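Long-range contact in sucrose 6(F)-phosphate phosphorylase (Thermoanaerobacterium thermosaccharolyticum DSM 571, PDB 6S9V), which is a carbohydrate-active enzyme of the phosphorylase type, built on a TIM barrel of the alpha-amylase family: residues A[268-276]-A[294-305]. Sequence-based numbering, arbitrary orientation.
Sequences FLIYDFILP and YLKNRPINQFTM
Two backbone bonds join the parallel strands 269-271 and 302-304 around the Tyr271-Phe303 pair: Phe303 N donates to Ile270 O (3.0 Å), and Asp272 N donates almost straight to Phe303 O (2.9 Å). Water bridges extend the pairing at both ends, one donating to Phe268 O and Asn301 O, the other linking Asp272 O to Met305 N.

The polar centre is the carboxylate of Asp272, which a chi1 of -169° directs toward Tyr294 and Arg298. OD1 accepts three bonds: Tyr294 OH comes from above the carboxylate plane at 2.6 Å, and the backbone N-H groups of Leu275 and Ile274 also donate to it, so that Asp272 caps the turn into helix 275-285. OD2 forms a salt bridge with Arg298 NH2 (2.8 Å), met on its anti side, the carboxylate and guanidinium planes only 18° apart. Gln302 NE2 ties back to Pro299 O at 2.9 Å, leaving its OE1 against Asp272 CA.

Apolar packing surrounds this network. Ile274 CG2 sits over the centre of the Tyr294 ring in a CH-pi contact, 3.7 Å from the centroid, while Arg298 CD lies over the opposite face, offset toward the rim. Met305, bent at chi3 (93°), brings CE obliquely against both the Tyr271 and Phe273 rings, 3.5 Å from Phe273 CE1; its SD makes an oblique Met-aromatic contact, 5.2 Å from the centroid of the Phe273 ring.

The pair forms the sixth and seventh strands of the eight-stranded barrel, between strands 248-251 and 388-392. Helix 257-265 lies against Ile270, Tyr294 and Arg298, and Phe273 stacks on His254.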
ATOM      1  N   PHE A 268       9.504  10.179   8.310  1.00 20.24           N
ATOM      2  CA  PHE A 268       8.300   9.380   8.126  1.00 20.57           C
ATOM      3  C   PHE A 268       8.579   8.174   7.236  1.00 20.27           C
ATOM      4  O   PHE A 268       9.278   8.283   6.223  1.00 20.69           O
ATOM      5  CB  PHE A 268       7.168  10.216   7.511  1.00 21.87           C
ATOM      6  CG  PHE A 268       6.683  11.325   8.404  1.00 21.17           C
ATOM      7  CD1 PHE A 268       5.736  11.082   9.387  1.00 21.61           C
ATOM      8  CD2 PHE A 268       7.169  12.609   8.254  1.00 21.12           C
ATOM      9  CE1 PHE A 268       5.294  12.103  10.210  1.00 23.30           C
ATOM     10  CE2 PHE A 268       6.729  13.633   9.074  1.00 24.10           C
ATOM     11  CZ  PHE A 268       5.792  13.374  10.053  1.00 25.57           C
ATOM     12  N   LEU A 269       8.026   7.026   7.617  1.00 20.28           N
ATOM     13  CA  LEU A 269       8.066   5.847   6.760  1.00 20.87           C
ATOM     14  C   LEU A 269       7.121   6.009   5.573  1.00 19.48           C
ATOM     15  O   LEU A 269       5.995   6.489   5.718  1.00 18.86           O
ATOM     16  CB  LEU A 269       7.686   4.593   7.550  1.00 23.40           C
ATOM     17  CG  LEU A 269       8.638   4.192   8.682  1.00 25.12           C
ATOM     18  CD1 LEU A 269       8.004   3.176   9.613  1.00 24.04           C
ATOM     19  CD2 LEU A 269       9.910   3.619   8.078  1.00 27.07           C
ATOM     20  N   ILE A 270       7.593   5.599   4.397  1.00 19.29           N
ATOM     21  CA  ILE A 270       6.832   5.701   3.159  1.00 18.70           C
ATOM     22  C   ILE A 270       6.878   4.375   2.412  1.00 18.01           C
ATOM     23  O   ILE A 270       7.683   3.488   2.700  1.00 17.70           O
ATOM     24  CB  ILE A 270       7.348   6.828   2.236  1.00 19.57           C
ATOM     25  CG1 ILE A 270       8.798   6.551   1.818  1.00 18.88           C
ATOM     26  CG2 ILE A 270       7.225   8.185   2.928  1.00 22.19           C
ATOM     27  CD1 ILE A 270       9.305   7.454   0.708  1.00 19.35           C
ATOM     28  N   TYR A 271       6.012   4.278   1.404  1.00 17.82           N
ATOM     29  CA  TYR A 271       6.042   3.180   0.457  1.00 18.42           C
ATOM     30  C   TYR A 271       6.919   3.541  -0.733  1.00 18.89           C
ATOM     31  O   TYR A 271       6.897   4.676  -1.218  1.00 19.82           O
ATOM     32  CB  TYR A 271       4.646   2.856  -0.063  1.00 18.85           C
ATOM     33  CG  TYR A 271       3.768   2.092   0.886  1.00 19.58           C
ATOM     34  CD1 TYR A 271       3.958   0.730   1.085  1.00 19.37           C
ATOM     35  CD2 TYR A 271       2.730   2.720   1.556  1.00 20.99           C
ATOM     36  CE1 TYR A 271       3.143   0.017   1.940  1.00 22.23           C
ATOM     37  CE2 TYR A 271       1.913   2.019   2.416  1.00 22.79           C
ATOM     38  CZ  TYR A 271       2.121   0.666   2.601  1.00 24.23           C
ATOM     39  OH  TYR A 271       1.314  -0.040   3.456  1.00 25.47           O
ATOM     40  N   ASP A 272       7.645   2.558  -1.240  1.00 17.47           N
ATOM     41  CA  ASP A 272       8.420   2.747  -2.461  1.00 17.74           C
ATOM     42  C   ASP A 272       7.477   2.541  -3.643  1.00 17.86           C
ATOM     43  O   ASP A 272       7.267   1.423  -4.106  1.00 18.43           O
ATOM     44  CB  ASP A 272       9.601   1.787  -2.506  1.00 19.64           C
ATOM     45  CG  ASP A 272      10.576   2.125  -3.622  1.00 20.01           C
ATOM     46  OD1 ASP A 272      10.138   2.735  -4.618  1.00 20.71           O
ATOM     47  OD2 ASP A 272      11.778   1.804  -3.494  1.00 19.99           O
ATOM     48  N   PHE A 273       6.882   3.633  -4.121  1.00 19.04           N
ATOM     49  CA  PHE A 273       5.958   3.573  -5.252  1.00 18.42           C
ATOM     50  C   PHE A 273       6.641   3.789  -6.597  1.00 19.00           C
ATOM     51  O   PHE A 273       5.957   3.827  -7.630  1.00 21.39           O
ATOM     52  CB  PHE A 273       4.835   4.594  -5.061  1.00 16.74           C
ATOM     53  CG  PHE A 273       3.795   4.185  -4.024  1.00 17.53           C
ATOM     54  CD1 PHE A 273       3.306   2.878  -3.961  1.00 18.63           C
ATOM     55  CD2 PHE A 273       3.319   5.112  -3.112  1.00 18.11           C
ATOM     56  CE1 PHE A 273       2.351   2.516  -3.020  1.00 18.97           C
ATOM     57  CE2 PHE A 273       2.366   4.758  -2.166  1.00 18.89           C
ATOM     58  CZ  PHE A 273       1.881   3.463  -2.114  1.00 19.57           C
ATOM     59  N   ILE A 274       7.963   3.918  -6.615  1.00 16.72           N
ATOM     60  CA  ILE A 274       8.724   4.077  -7.854  1.00 18.46           C
ATOM     61  C   ILE A 274       9.286   2.735  -8.312  1.00 18.93           C
ATOM     62  O   ILE A 274       9.379   2.476  -9.523  1.00 18.36           O
ATOM     63  CB  ILE A 274       9.841   5.112  -7.658  1.00 19.38           C
ATOM     64  CG1 ILE A 274       9.242   6.509  -7.487  1.00 18.59           C
ATOM     65  CG2 ILE A 274      10.809   5.114  -8.831  1.00 20.93           C
ATOM     66  CD1 ILE A 274      10.190   7.512  -6.873  1.00 18.11           C
ATOM     67  N   LEU A 275       9.670   1.880  -7.365  1.00 19.71           N
ATOM     68  CA  LEU A 275      10.272   0.599  -7.725  1.00 19.56           C
ATOM     69  C   LEU A 275       9.365  -0.304  -8.557  1.00 18.55           C
ATOM     70  O   LEU A 275       9.891  -1.007  -9.437  1.00 18.61           O
ATOM     71  CB  LEU A 275      10.701  -0.138  -6.454  1.00 20.29           C
ATOM     72  CG  LEU A 275      11.592  -1.364  -6.633  1.00 22.17           C
ATOM     73  CD1 LEU A 275      12.982  -1.000  -7.115  1.00 20.83           C
ATOM     74  CD2 LEU A 275      11.657  -2.151  -5.326  1.00 22.75           C
ATOM     75  N   PRO A 276       8.052  -0.389  -8.317  1.00 17.54           N
ATOM     76  CA  PRO A 276       7.245  -1.349  -9.107  1.00 17.42           C
ATOM     77  C   PRO A 276       7.349  -1.119 -10.610  1.00 18.66           C
ATOM     78  O   PRO A 276       7.624  -2.062 -11.367  1.00 20.04           O
ATOM     79  CB  PRO A 276       5.822  -1.141  -8.564  1.00 17.68           C
ATOM     80  CG  PRO A 276       6.037  -0.613  -7.154  1.00 18.90           C
ATOM     81  CD  PRO A 276       7.260   0.261  -7.259  1.00 18.51           C
ATOM     82  N   TYR A 294      17.932   4.977  -9.736  1.00 20.96           N
ATOM     83  CA  TYR A 294      17.022   5.060  -8.597  1.00 22.72           C
ATOM     84  C   TYR A 294      17.682   4.551  -7.317  1.00 22.65           C
ATOM     85  O   TYR A 294      17.563   5.174  -6.252  1.00 23.00           O
ATOM     86  CB  TYR A 294      15.735   4.282  -8.901  1.00 23.05           C
ATOM     87  CG  TYR A 294      14.715   4.350  -7.787  1.00 23.40           C
ATOM     88  CD1 TYR A 294      14.403   5.568  -7.195  1.00 23.11           C
ATOM     89  CD2 TYR A 294      14.059   3.211  -7.333  1.00 23.40           C
ATOM     90  CE1 TYR A 294      13.481   5.652  -6.180  1.00 22.96           C
ATOM     91  CE2 TYR A 294      13.121   3.285  -6.311  1.00 21.73           C
ATOM     92  CZ  TYR A 294      12.842   4.514  -5.740  1.00 21.75           C
ATOM     93  OH  TYR A 294      11.930   4.627  -4.720  1.00 20.19           O
ATOM     94  N   LEU A 295      18.374   3.410  -7.397  1.00 20.99           N
ATOM     95  CA  LEU A 295      19.005   2.837  -6.215  1.00 20.72           C
ATOM     96  C   LEU A 295      20.025   3.787  -5.602  1.00 21.77           C
ATOM     97  O   LEU A 295      20.199   3.796  -4.378  1.00 22.82           O
ATOM     98  CB  LEU A 295      19.669   1.509  -6.562  1.00 22.64           C
ATOM     99  CG  LEU A 295      18.726   0.358  -6.890  1.00 24.50           C
ATOM    100  CD1 LEU A 295      19.534  -0.887  -7.259  1.00 26.29           C
ATOM    101  CD2 LEU A 295      17.804   0.059  -5.728  1.00 24.50           C
ATOM    102  N   LYS A 296      20.692   4.591  -6.432  1.00 23.46           N
ATOM    103  CA  LYS A 296      21.705   5.534  -5.977  1.00 27.21           C
ATOM    104  C   LYS A 296      21.110   6.830  -5.438  1.00 28.25           C
ATOM    105  O   LYS A 296      21.836   7.612  -4.822  1.00 26.82           O
ATOM    106  CB  LYS A 296      22.660   5.867  -7.133  1.00 28.36           C
ATOM    107  CG  LYS A 296      23.497   4.688  -7.627  1.00 31.23           C
ATOM    108  CD  LYS A 296      24.341   5.054  -8.858  1.00 36.02           C
ATOM    109  CE  LYS A 296      25.152   3.858  -9.364  1.00 39.27           C
ATOM    110  NZ  LYS A 296      25.989   4.193 -10.560  1.00 39.88           N
ATOM    111  N   ASN A 297      19.811   7.063  -5.636  1.00 28.17           N
ATOM    112  CA  ASN A 297      19.182   8.334  -5.304  1.00 29.49           C
ATOM    113  C   ASN A 297      17.785   8.088  -4.736  1.00 28.84           C
ATOM    114  O   ASN A 297      16.769   8.483  -5.303  1.00 27.54           O
ATOM    115  CB  ASN A 297      19.086   9.239  -6.531  1.00 30.47           C
ATOM    116  CG  ASN A 297      20.436   9.596  -7.107  1.00 31.85           C
ATOM    117  OD1 ASN A 297      21.098  10.515  -6.630  1.00 35.14           O
ATOM    118  ND2 ASN A 297      20.857   8.869  -8.137  1.00 29.36           N
ATOM    119  N   ARG A 298      17.727   7.420  -3.586  1.00 28.40           N
ATOM    120  CA  ARG A 298      16.448   7.128  -2.950  1.00 27.03           C
ATOM    121  C   ARG A 298      16.682   6.946  -1.465  1.00 25.11           C
ATOM    122  O   ARG A 298      17.750   6.472  -1.067  1.00 22.48           O
ATOM    123  CB  ARG A 298      15.798   5.866  -3.545  1.00 26.54           C
ATOM    124  CG  ARG A 298      16.448   4.559  -3.121  1.00 24.94           C
ATOM    125  CD  ARG A 298      15.836   3.360  -3.830  1.00 20.00           C
ATOM    126  NE  ARG A 298      14.694   2.771  -3.126  1.00 17.88           N
ATOM    127  CZ  ARG A 298      14.793   1.984  -2.059  1.00 18.67           C
ATOM    128  NH1 ARG A 298      15.985   1.719  -1.538  1.00 17.73           N
ATOM    129  NH2 ARG A 298      13.699   1.480  -1.498  1.00 20.60           N
ATOM    130  N   PRO A 299      15.722   7.312  -0.621  1.00 25.36           N
ATOM    131  CA  PRO A 299      15.847   6.979   0.803  1.00 24.90           C
ATOM    132  C   PRO A 299      15.707   5.476   0.990  1.00 23.87           C
ATOM    133  O   PRO A 299      15.023   4.791   0.225  1.00 21.85           O
ATOM    134  CB  PRO A 299      14.694   7.745   1.458  1.00 25.15           C
ATOM    135  CG  PRO A 299      13.696   7.965   0.354  1.00 26.26           C
ATOM    136  CD  PRO A 299      14.482   8.048  -0.930  1.00 26.36           C
ATOM    137  N   ILE A 300      16.359   4.956   2.027  1.00 23.55           N
ATOM    138  CA  ILE A 300      16.316   3.512   2.226  1.00 23.35           C
ATOM    139  C   ILE A 300      15.201   3.075   3.166  1.00 21.69           C
ATOM    140  O   ILE A 300      14.874   1.881   3.207  1.00 20.96           O
ATOM    141  CB  ILE A 300      17.659   2.960   2.740  1.00 25.98           C
ATOM    142  CG1 ILE A 300      17.948   3.435   4.159  1.00 26.03           C
ATOM    143  CG2 ILE A 300      18.788   3.366   1.799  1.00 29.68           C
ATOM    144  CD1 ILE A 300      19.215   2.827   4.737  1.00 28.49           C
ATOM    145  N   ASN A 301      14.626   3.990   3.945  1.00 20.88           N
ATOM    146  CA  ASN A 301      13.608   3.602   4.926  1.00 20.78           C
ATOM    147  C   ASN A 301      12.225   3.653   4.272  1.00 20.49           C
ATOM    148  O   ASN A 301      11.370   4.497   4.543  1.00 22.06           O
ATOM    149  CB  ASN A 301      13.727   4.451   6.182  1.00 23.42           C
ATOM    150  CG  ASN A 301      14.912   4.012   7.047  1.00 25.98           C
ATOM    151  OD1 ASN A 301      14.828   3.030   7.795  1.00 25.80           O
ATOM    152  ND2 ASN A 301      16.029   4.708   6.911  1.00 27.10           N
ATOM    153  N   GLN A 302      12.038   2.695   3.372  1.00 19.56           N
ATOM    154  CA  GLN A 302      10.805   2.521   2.626  1.00 19.53           C
ATOM    155  C   GLN A 302      10.346   1.073   2.720  1.00 19.68           C
ATOM    156  O   GLN A 302      11.149   0.157   2.905  1.00 20.32           O
ATOM    157  CB  GLN A 302      10.983   2.869   1.154  1.00 19.48           C
ATOM    158  CG  GLN A 302      11.601   4.214   0.872  1.00 19.10           C
ATOM    159  CD  GLN A 302      11.439   4.596  -0.589  1.00 18.98           C
ATOM    160  OE1 GLN A 302      10.320   4.650  -1.106  1.00 19.51           O
ATOM    161  NE2 GLN A 302      12.554   4.831  -1.268  1.00 19.64           N
ATOM    162  N   PHE A 303       9.041   0.872   2.573  1.00 19.22           N
ATOM    163  CA  PHE A 303       8.485  -0.459   2.383  1.00 21.03           C
ATOM    164  C   PHE A 303       8.414  -0.720   0.888  1.00 22.07           C
ATOM    165  O   PHE A 303       7.774   0.047   0.158  1.00 20.96           O
ATOM    166  CB  PHE A 303       7.110  -0.568   3.024  1.00 20.43           C
ATOM    167  CG  PHE A 303       7.157  -0.722   4.510  1.00 20.38           C
ATOM    168  CD1 PHE A 303       7.523   0.342   5.313  1.00 20.95           C
ATOM    169  CD2 PHE A 303       6.840  -1.928   5.101  1.00 22.26           C
ATOM    170  CE1 PHE A 303       7.562   0.204   6.690  1.00 22.94           C
ATOM    171  CE2 PHE A 303       6.878  -2.075   6.473  1.00 23.33           C
ATOM    172  CZ  PHE A 303       7.244  -1.010   7.269  1.00 23.47           C
ATOM    173  N   THR A 304       9.099  -1.766   0.433  1.00 22.52           N
ATOM    174  CA  THR A 304       9.140  -2.066  -0.990  1.00 21.46           C
ATOM    175  C   THR A 304       8.070  -3.080  -1.369  1.00 19.14           C
ATOM    176  O   THR A 304       7.579  -3.859  -0.545  1.00 17.48           O
ATOM    177  CB  THR A 304      10.504  -2.606  -1.422  1.00 21.32           C
ATOM    178  OG1 THR A 304      10.735  -3.886  -0.822  1.00 21.37           O
ATOM    179  CG2 THR A 304      11.614  -1.643  -1.039  1.00 21.12           C
ATOM    180  N   MET A 305       7.712  -3.056  -2.647  1.00 17.61           N
ATOM    181  CA  MET A 305       6.704  -3.956  -3.170  1.00 17.72           C
ATOM    182  C   MET A 305       6.915  -4.039  -4.667  1.00 18.06           C
ATOM    183  O   MET A 305       7.561  -3.181  -5.270  1.00 18.72           O
ATOM    184  CB  MET A 305       5.295  -3.460  -2.854  1.00 21.89           C
ATOM    185  CG  MET A 305       4.915  -2.229  -3.676  1.00 29.89           C
ATOM    186  SD  MET A 305       3.500  -1.349  -3.011  1.00 34.24           S
ATOM    187  CE  MET A 305       4.351  -0.157  -1.988  1.00 38.39           C
TER
HETATM  188  O   HOH W   1      11.466   6.924   5.813  1.00 27.02           O
HETATM  189  O   HOH W   2       8.470  -0.974  -4.090  1.00 27.62           O